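Side-chain contacts in periplasmic sugar-binding protein (Chloroflexus aurantiacus, PDB 4RXU), which binds beta-D-glucopyranose and probably serves as the periplasmic carbohydrate-binding component of an ABC-type sugar transporter: residues Val246-Pro251 with Arg257-Ala262; Leu157-Gly162 with Lys178-Lys183; Leu31-Val36 with Ala313-Gln318. All coordinates share one frame; numbering follows the deposited sequence.

From the N terminus, contact 3 opens first, on strand 29-37, and closes last, when residues 313-318 at the end of helix 300-315 return to it. The long loop between holds the other two, which follow one another without crossing: contact 2 ties strand 155-159 to helix 167-185, and contact 1 then ties strand 246-249 to helix 253-264. These two strands are parallel neighbours in one four-stranded sheet, joined by probable backbone bonds between Tyr158 and Tyr247 and between Tyr158 and Leu249. Contact 3 belongs to the larger, mixed sheet; its centre is about 40 Å from the centres of contacts 1 and 2, on the opposite side of the chain's centre.

Contact 1: Val246-Pro251 with Arg257-Ala262; sequences VYILAP and RAIADA
Ile248 and Ile259 join the first strand and the helix of a beta-alpha-beta unit made of strand 246-249, helix 253-264 and strand 269-274. Their gamma methyls make the nearest approach, Ile248 CG2 lying 3.7 Å from Ile259 CG2, as the two side chains slide past each other in opposite directions. In Ile248, CG2 is anti to the backbone N, while CG1 lies beside that N (chi1 -55°). Ile259 has the same first torsion, and its extended chi2 (160°) carries CD1 to Ala250 CB, 4.1 Å away. One isoleucine of the helix thus uses both branches, the gamma methyl on the strand and the delta methyl on the loop just beyond it. The short methyl of Ala250 is consistent with the close approach of the helix: Ala250 CA and Ile259 CA, the nearest pair of alpha carbons, are 7.4 Å apart.

In a beta-alpha-beta crossover the helix lies over the sheet with branched apolar residues between, and here Ile248 and Ala250 point to the helix while Leu249 points to the other face. Ile248 packs also on Phe263 and Val274, and Ile259 on Tyr160, so the branched methyls have further apolar neighbours. No hydrogen bond crosses between the segments. The helix's polar side chains, both partly exposed, are bonded to other partners: Arg257 NH1 to Ser283 OG and Asp261 OD1 to Tyr286 OH. Ala258 and Ala262 touch helix 224-237, their small size consistent with close packing. Beyond Ala250 the chain heads for the sugar: Pro251 leans on Trp222, a pocket residue, Asn252 is another, and the side chain of Ala250 stands about 11 Å from the bound beta-D-glucopyranose.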
loop_
_atom_site.group_PDB
_atom_site.type_symbol
_atom_site.label_atom_id
_atom_site.label_comp_id
_atom_site.label_asym_id
_atom_site.label_seq_id
_atom_site.Cartn_x
_atom_site.Cartn_y
_atom_site.Cartn_z
ATOM N N VAL A 246 -2.464 23.855 -2.329
ATOM C CA VAL A 246 -3.184 22.802 -1.641
ATOM C C VAL A 246 -2.306 21.594 -1.420
ATOM O O VAL A 246 -1.297 21.406 -2.078
ATOM C CB VAL A 246 -4.480 22.400 -2.379
ATOM C CG1 VAL A 246 -5.327 23.627 -2.698
ATOM C CG2 VAL A 246 -4.190 21.603 -3.644
ATOM N N TYR A 247 -2.739 20.779 -0.467
ATOM C CA TYR A 247 -1.988 19.640 0.052
ATOM C C TYR A 247 -2.881 18.407 -0.064
ATOM O O TYR A 247 -4.024 18.424 0.397
ATOM C CB TYR A 247 -1.575 19.953 1.500
ATOM C CG TYR A 247 -0.617 21.086 1.481
ATOM C CD1 TYR A 247 -1.069 22.412 1.443
ATOM C CD2 TYR A 247 0.743 20.855 1.423
ATOM C CE1 TYR A 247 -0.174 23.464 1.350
ATOM C CE2 TYR A 247 1.649 21.912 1.345
ATOM C CZ TYR A 247 1.176 23.206 1.312
ATOM O OH TYR A 247 2.063 24.249 1.225
ATOM N N ILE A 248 -2.367 17.359 -0.705
ATOM C CA ILE A 248 -3.160 16.197 -1.064
ATOM C C ILE A 248 -2.482 14.922 -0.558
ATOM O O ILE A 248 -1.362 14.591 -0.950
ATOM C CB ILE A 248 -3.326 16.063 -2.579
ATOM C CG1 ILE A 248 -3.926 17.343 -3.188
ATOM C CG2 ILE A 248 -4.159 14.818 -2.923
ATOM C CD1 ILE A 248 -3.770 17.454 -4.686
ATOM N N LEU A 249 -3.175 14.235 0.349
ATOM C CA LEU A 249 -2.737 12.923 0.860
ATOM C C LEU A 249 -3.305 11.873 -0.082
ATOM O O LEU A 249 -4.425 11.415 0.117
ATOM C CB LEU A 249 -3.236 12.679 2.285
ATOM C CG LEU A 249 -2.748 11.331 2.851
ATOM C CD1 LEU A 249 -1.267 11.369 3.213
ATOM C CD2 LEU A 249 -3.591 10.964 4.051
ATOM N N ALA A 250 -2.571 11.544 -1.138
ATOM C CA ALA A 250 -3.011 10.478 -2.066
ATOM C C ALA A 250 -2.331 9.197 -1.600
ATOM O O ALA A 250 -1.131 9.200 -1.293
ATOM C CB ALA A 250 -2.628 10.808 -3.507
ATOM N N PRO A 251 -3.084 8.065 -1.560
ATOM C CA PRO A 251 -2.545 6.906 -0.834
ATOM C C PRO A 251 -1.583 6.034 -1.630
ATOM O O PRO A 251 -0.767 5.355 -1.044
ATOM C CB PRO A 251 -3.814 6.129 -0.441
ATOM C CG PRO A 251 -4.801 6.480 -1.517
ATOM C CD PRO A 251 -4.524 7.925 -1.832
ATOM N N ARG A 257 -1.864 9.997 -9.383
ATOM C CA ARG A 257 -1.863 10.579 -10.720
ATOM C C ARG A 257 -3.275 10.981 -11.099
ATOM O O ARG A 257 -3.472 12.036 -11.694
ATOM C CB ARG A 257 -1.254 9.615 -11.730
ATOM C CG ARG A 257 0.226 9.321 -11.469
ATOM C CD ARG A 257 0.907 8.685 -12.678
ATOM N NE ARG A 257 0.155 7.533 -13.206
ATOM C CZ ARG A 257 0.154 6.315 -12.667
ATOM N NH1 ARG A 257 0.912 6.065 -11.603
ATOM N NH2 ARG A 257 -0.621 5.338 -13.192
ATOM N N ALA A 258 -4.256 10.139 -10.759
ATOM C CA ALA A 258 -5.663 10.431 -11.075
ATOM C C ALA A 258 -6.105 11.719 -10.388
ATOM O O ALA A 258 -6.732 12.586 -10.993
ATOM C CB ALA A 258 -6.551 9.282 -10.623
ATOM N N ILE A 259 -5.748 11.841 -9.119
ATOM C CA ILE A 259 -6.109 12.993 -8.309
ATOM C C ILE A 259 -5.350 14.235 -8.765
ATOM O O ILE A 259 -5.935 15.308 -8.968
ATOM C CB ILE A 259 -5.872 12.705 -6.800
ATOM C CG1 ILE A 259 -6.842 11.604 -6.328
ATOM C CG2 ILE A 259 -6.026 13.973 -5.979
ATOM C CD1 ILE A 259 -6.443 10.887 -5.058
ATOM N N ALA A 260 -4.050 14.076 -8.962
ATOM C CA ALA A 260 -3.239 15.163 -9.528
ATOM C C ALA A 260 -3.794 15.668 -10.857
ATOM O O ALA A 260 -3.827 16.874 -11.093
ATOM C CB ALA A 260 -1.792 14.723 -9.693
ATOM N N ASP A 261 -4.262 14.759 -11.700
ATOM C CA ASP A 261 -4.850 15.137 -12.995
ATOM C C ASP A 261 -6.060 16.046 -12.805
ATOM O O ASP A 261 -6.230 17.036 -13.517
ATOM C CB ASP A 261 -5.258 13.908 -13.829
ATOM C CG ASP A 261 -4.077 13.111 -14.364
ATOM O OD1 ASP A 261 -2.902 13.575 -14.303
ATOM O OD2 ASP A 261 -4.357 11.976 -14.837
ATOM N N ALA A 262 -6.899 15.722 -11.834
ATOM C CA ALA A 262 -8.054 16.586 -11.521
ATOM C C ALA A 262 -7.648 17.963 -10.994
ATOM O O ALA A 262 -8.178 19.004 -11.421
ATOM C CB ALA A 262 -8.959 15.887 -10.512
#

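Contact 2: Leu157-Gly162 with Lys178-Lys183; sequences LYLYAG and KVLQPK
Leu180 meets two leucines of the strand with its forked end: CD1 lies 3.8 Å from Leu159 CD2, and Leu157 CD2 faces both delta methyls, 4.2 Å from Leu180 CD1 and about as far from CD2. The contacts are purely apolar, with no hydrogen bond across. Leu159 and Leu180 run past each other in opposite directions, each with CG anti to its carbonyl carbon. Leu157 brings its CD2 up to the fork of Leu180 by a different rotamer, with CG anti to the backbone N (chi1 179°). Being two apart on the strand, Leu157 and Leu159 both point to the helix, whereas Tyr158 and Tyr160 lie to the other side, where their hydroxyls bond to Asp242 O and Asn234 OD1.

Around this first shell stand more apolar groups: Phe189 packs on Leu157 and Leu180, Ile191 on Leu159, and Leu249 of the neighbouring strand on Leu180, while Ala143 of helix 135-148 flanks Leu180 as well. Leucine suits each place, since its branched end can pack between sheet and helix without a polar atom to satisfy. The helix is kinked, the N of Val179 and that of Pro182, which has no N-H, making no bond to the turn before; Gln181, pointing away from the sheet, donates to Gln201 O. Strand 155-159, helix 167-185 and strand 189-191 form a beta-alpha-beta unit, the repeating element of the alpha/beta lobes of periplasmic binding proteins.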
loop_
_atom_site.group_PDB
_atom_site.type_symbol
_atom_site.label_atom_id
_atom_site.label_comp_id
_atom_site.label_asym_id
_atom_site.label_seq_id
_atom_site.Cartn_x
_atom_site.Cartn_y
_atom_site.Cartn_z
ATOM N N LEU A 157 -6.295 20.989 2.836
ATOM C CA LEU A 157 -5.847 19.614 2.924
ATOM C C LEU A 157 -6.957 18.712 2.410
ATOM O O LEU A 157 -8.103 18.769 2.893
ATOM C CB LEU A 157 -5.481 19.259 4.374
ATOM C CG LEU A 157 -5.018 17.808 4.614
ATOM C CD1 LEU A 157 -3.738 17.506 3.867
ATOM C CD2 LEU A 157 -4.827 17.584 6.102
ATOM N N TYR A 158 -6.621 17.917 1.408
ATOM C CA TYR A 158 -7.528 16.953 0.826
ATOM C C TYR A 158 -7.007 15.555 1.165
ATOM O O TYR A 158 -5.852 15.220 0.857
ATOM C CB TYR A 158 -7.602 17.164 -0.683
ATOM C CG TYR A 158 -8.302 18.467 -1.056
ATOM C CD1 TYR A 158 -7.643 19.697 -0.994
ATOM C CD2 TYR A 158 -9.628 18.463 -1.455
ATOM C CE1 TYR A 158 -8.287 20.888 -1.335
ATOM C CE2 TYR A 158 -10.287 19.645 -1.784
ATOM C CZ TYR A 158 -9.618 20.861 -1.721
ATOM O OH TYR A 158 -10.293 22.036 -2.053
ATOM N N LEU A 159 -7.847 14.759 1.819
ATOM C CA LEU A 159 -7.457 13.415 2.286
ATOM C C LEU A 159 -8.013 12.356 1.366
ATOM O O LEU A 159 -9.166 12.466 0.922
ATOM C CB LEU A 159 -8.015 13.162 3.697
ATOM C CG LEU A 159 -7.590 14.148 4.799
ATOM C CD1 LEU A 159 -8.384 13.907 6.071
ATOM C CD2 LEU A 159 -6.086 14.125 5.069
ATOM N N TYR A 160 -7.214 11.320 1.096
ATOM C CA TYR A 160 -7.667 10.170 0.301
ATOM C C TYR A 160 -7.111 8.905 0.918
ATOM O O TYR A 160 -6.120 8.922 1.651
ATOM C CB TYR A 160 -7.254 10.295 -1.179
ATOM C CG TYR A 160 -7.884 11.531 -1.801
ATOM C CD1 TYR A 160 -9.215 11.508 -2.229
ATOM C CD2 TYR A 160 -7.183 12.737 -1.884
ATOM C CE1 TYR A 160 -9.821 12.636 -2.785
ATOM C CE2 TYR A 160 -7.791 13.878 -2.407
ATOM C CZ TYR A 160 -9.108 13.820 -2.860
ATOM O OH TYR A 160 -9.701 14.949 -3.394
ATOM N N ALA A 161 -7.813 7.814 0.659
ATOM C CA ALA A 161 -7.475 6.531 1.269
ATOM C C ALA A 161 -7.645 5.349 0.328
ATOM O O ALA A 161 -8.283 5.442 -0.735
ATOM C CB ALA A 161 -8.317 6.301 2.543
ATOM N N GLY A 162 -7.067 4.235 0.764
ATOM C CA GLY A 162 -7.185 2.951 0.061
ATOM C C GLY A 162 -8.526 2.258 0.313
ATOM O O GLY A 162 -9.432 2.840 0.930
ATOM N N LYS A 178 -1.586 10.441 12.255
ATOM C CA LYS A 178 -0.826 10.750 13.460
ATOM C C LYS A 178 0.222 11.830 13.251
ATOM O O LYS A 178 0.757 12.348 14.227
ATOM C CB LYS A 178 -0.295 9.485 14.120
ATOM C CG LYS A 178 -1.478 8.590 14.514
ATOM C CD LYS A 178 -1.135 7.650 15.608
ATOM C CE LYS A 178 -2.339 7.043 16.281
ATOM N NZ LYS A 178 -1.810 5.878 17.032
ATOM N N VAL A 179 0.472 12.186 11.988
ATOM C CA VAL A 179 1.262 13.366 11.645
ATOM C C VAL A 179 0.374 14.561 11.311
ATOM O O VAL A 179 0.655 15.698 11.720
ATOM C CB VAL A 179 2.219 13.040 10.469
ATOM C CG1 VAL A 179 2.868 14.295 9.892
ATOM C CG2 VAL A 179 3.282 12.039 10.909
ATOM N N LEU A 180 -0.679 14.322 10.547
ATOM C CA LEU A 180 -1.536 15.432 10.142
ATOM C C LEU A 180 -2.419 16.015 11.251
ATOM O O LEU A 180 -2.652 17.220 11.281
ATOM C CB LEU A 180 -2.416 15.057 8.944
ATOM C CG LEU A 180 -1.702 14.658 7.662
ATOM C CD1 LEU A 180 -2.675 13.996 6.691
ATOM C CD2 LEU A 180 -1.027 15.846 7.007
ATOM N N GLN A 181 -2.912 15.163 12.144
ATOM C CA GLN A 181 -3.899 15.608 13.106
ATOM C C GLN A 181 -3.399 16.787 13.967
ATOM O O GLN A 181 -4.121 17.777 14.135
ATOM C CB GLN A 181 -4.433 14.435 13.942
ATOM C CG GLN A 181 -5.496 14.823 14.963
ATOM C CD GLN A 181 -4.924 15.454 16.239
ATOM O OE1 GLN A 181 -3.847 15.066 16.716
ATOM N NE2 GLN A 181 -5.664 16.409 16.811
ATOM N N PRO A 182 -2.161 16.710 14.482
ATOM C CA PRO A 182 -1.707 17.877 15.238
ATOM C C PRO A 182 -1.647 19.146 14.400
ATOM O O PRO A 182 -1.849 20.230 14.915
ATOM C CB PRO A 182 -0.292 17.494 15.650
ATOM C CG PRO A 182 -0.300 16.013 15.696
ATOM C CD PRO A 182 -1.249 15.565 14.636
ATOM N N LYS A 183 -1.324 19.002 13.124
ATOM C CA LYS A 183 -1.241 20.145 12.212
ATOM C C LYS A 183 -2.585 20.628 11.671
ATOM O O LYS A 183 -2.673 21.667 11.035
ATOM C CB LYS A 183 -0.273 19.813 11.078
ATOM C CG LYS A 183 1.118 19.459 11.599
ATOM C CD LYS A 183 1.732 20.524 12.476
ATOM C CE LYS A 183 1.952 21.788 11.687
ATOM N NZ LYS A 183 2.475 22.829 12.614
#

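Contact 3: Leu31-Val36 with Ala313-Gln318; sequences LAVGIV and ALLQDQ
Leu315, in the last turn of helix 300-315, spreads its two delta methyls over residues 31-33, where the chain turns a corner at Ala32. The buried side is at Val33, where Leu315 CD1 meets Val33 CG2 at 3.6 Å, the two side chains crossing obliquely. With CG1 anti to the backbone N (chi1 179°), CG2 is the branch set beside that N, and it is this one that faces Leu315. The same CD1 also lies 4.1 Å from Leu31 CB. Val63 and Ile91 of the adjacent strands surround Val33.

The other methyl faces the more open side: Leu315 CD2 is 3.6 Å from Ala32 O and 4.1 Å from Ala32 CB, so contact is still close, but Leu315 and Ala32, the centre of an inverse gamma turn, stay partly exposed. Just past Leu315 the helix ends in a Schellman motif: Gln318 N bonds to Ala313 O, Asp317 N to Leu314 O, and Asp317 takes positive phi (62°). Gln316, Asp317 and Gln318, polar and exposed, suit this outer turn. Replacing Leu315 by an alanine would probably leave Val33 CG2 and Leu31 CB without their helix partner and open a gap between helix end and strand. With no hydrogen bond or charge pair between these segments, their join rests on apolar burial, which probably fixes position less sharply than directed bonds would.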
loop_
_atom_site.group_PDB
_atom_site.type_symbol
_atom_site.label_atom_id
_atom_site.label_comp_id
_atom_site.label_asym_id
_atom_site.label_seq_id
_atom_site.Cartn_x
_atom_site.Cartn_y
_atom_site.Cartn_z
ATOM N N LEU A 31 9.192 -26.363 -5.919
ATOM C CA LEU A 31 9.024 -26.219 -4.481
ATOM C C LEU A 31 7.558 -26.398 -4.106
ATOM O O LEU A 31 6.667 -25.990 -4.841
ATOM C CB LEU A 31 9.498 -24.838 -4.012
ATOM C CG LEU A 31 10.976 -24.518 -4.216
ATOM C CD1 LEU A 31 11.274 -23.171 -3.576
ATOM C CD2 LEU A 31 11.899 -25.585 -3.669
ATOM N N ALA A 32 7.331 -26.984 -2.935
ATOM C CA ALA A 32 5.979 -27.166 -2.389
ATOM C C ALA A 32 5.492 -25.883 -1.744
ATOM O O ALA A 32 5.217 -25.792 -0.534
ATOM C CB ALA A 32 5.945 -28.332 -1.423
ATOM N N VAL A 33 5.377 -24.894 -2.605
ATOM C CA VAL A 33 5.009 -23.524 -2.237
ATOM C C VAL A 33 4.025 -23.032 -3.302
ATOM O O VAL A 33 4.165 -23.373 -4.482
ATOM C CB VAL A 33 6.226 -22.582 -2.181
ATOM C CG1 VAL A 33 5.798 -21.164 -1.807
ATOM C CG2 VAL A 33 7.243 -23.092 -1.187
ATOM N N GLY A 34 3.046 -22.237 -2.873
ATOM C CA GLY A 34 2.110 -21.591 -3.774
ATOM C C GLY A 34 1.992 -20.139 -3.380
ATOM O O GLY A 34 2.096 -19.797 -2.193
ATOM N N ILE A 35 1.851 -19.284 -4.391
ATOM C CA ILE A 35 1.724 -17.846 -4.203
ATOM C C ILE A 35 0.363 -17.399 -4.695
ATOM O O ILE A 35 -0.018 -17.741 -5.816
ATOM C CB ILE A 35 2.818 -17.082 -4.963
ATOM C CG1 ILE A 35 4.197 -17.407 -4.374
ATOM C CG2 ILE A 35 2.591 -15.570 -4.905
ATOM C CD1 ILE A 35 5.356 -16.981 -5.275
ATOM N N VAL A 36 -0.371 -16.662 -3.855
ATOM C CA VAL A 36 -1.682 -16.128 -4.251
ATOM C C VAL A 36 -1.683 -14.629 -4.116
ATOM O O VAL A 36 -1.378 -14.102 -3.045
ATOM C CB VAL A 36 -2.850 -16.763 -3.452
ATOM C CG1 VAL A 36 -4.218 -16.200 -3.865
ATOM C CG2 VAL A 36 -2.858 -18.273 -3.636
ATOM N N ALA A 313 12.893 -21.774 4.368
ATOM C CA ALA A 313 13.202 -22.204 5.745
ATOM C C ALA A 313 12.153 -23.208 6.233
ATOM O O ALA A 313 12.477 -24.289 6.742
ATOM C CB ALA A 313 13.304 -21.005 6.695
ATOM N N LEU A 314 10.887 -22.877 6.042
ATOM C CA LEU A 314 9.810 -23.792 6.446
ATOM C C LEU A 314 9.831 -25.134 5.728
ATOM O O LEU A 314 9.525 -26.156 6.319
ATOM C CB LEU A 314 8.467 -23.100 6.267
ATOM C CG LEU A 314 8.260 -21.896 7.177
ATOM C CD1 LEU A 314 7.140 -21.015 6.668
ATOM C CD2 LEU A 314 7.952 -22.324 8.591
ATOM N N LEU A 315 10.210 -25.127 4.459
ATOM C CA LEU A 315 10.310 -26.362 3.699
ATOM C C LEU A 315 11.387 -27.281 4.252
ATOM O O LEU A 315 11.293 -28.505 4.148
ATOM C CB LEU A 315 10.610 -26.048 2.243
ATOM C CG LEU A 315 9.444 -25.461 1.442
ATOM C CD1 LEU A 315 9.961 -25.175 0.036
ATOM C CD2 LEU A 315 8.227 -26.386 1.406
ATOM N N GLN A 316 12.404 -26.647 4.831
ATOM C CA GLN A 316 13.525 -27.327 5.500
ATOM C C GLN A 316 13.239 -27.629 6.970
ATOM O O GLN A 316 14.145 -27.998 7.715
ATOM C CB GLN A 316 14.782 -26.459 5.417
ATOM C CG GLN A 316 15.351 -26.333 4.016
ATOM C CD GLN A 316 16.404 -25.244 3.875
ATOM O OE1 GLN A 316 17.289 -25.347 3.024
ATOM N NE2 GLN A 316 16.325 -24.205 4.702
ATOM N N ASP A 317 11.989 -27.467 7.395
ATOM C CA ASP A 317 11.598 -27.729 8.778
ATOM C C ASP A 317 12.341 -26.800 9.769
ATOM O O ASP A 317 12.614 -27.156 10.924
ATOM C CB ASP A 317 11.811 -29.213 9.112
ATOM C CG ASP A 317 10.933 -30.135 8.272
ATOM O OD1 ASP A 317 9.689 -29.972 8.308
ATOM O OD2 ASP A 317 11.485 -31.032 7.588
ATOM N N GLN A 318 12.651 -25.602 9.285
ATOM C CA GLN A 318 13.233 -24.528 10.109
ATOM C C GLN A 318 12.267 -23.309 10.172
ATOM O O GLN A 318 11.360 -23.168 9.368
ATOM C CB GLN A 318 14.628 -24.139 9.575
ATOM C CG GLN A 318 15.634 -25.295 9.586
ATOM C CD GLN A 318 16.987 -24.950 8.991
ATOM O OE1 GLN A 318 17.170 -23.906 8.371
ATOM N NE2 GLN A 318 17.942 -25.843 9.180
#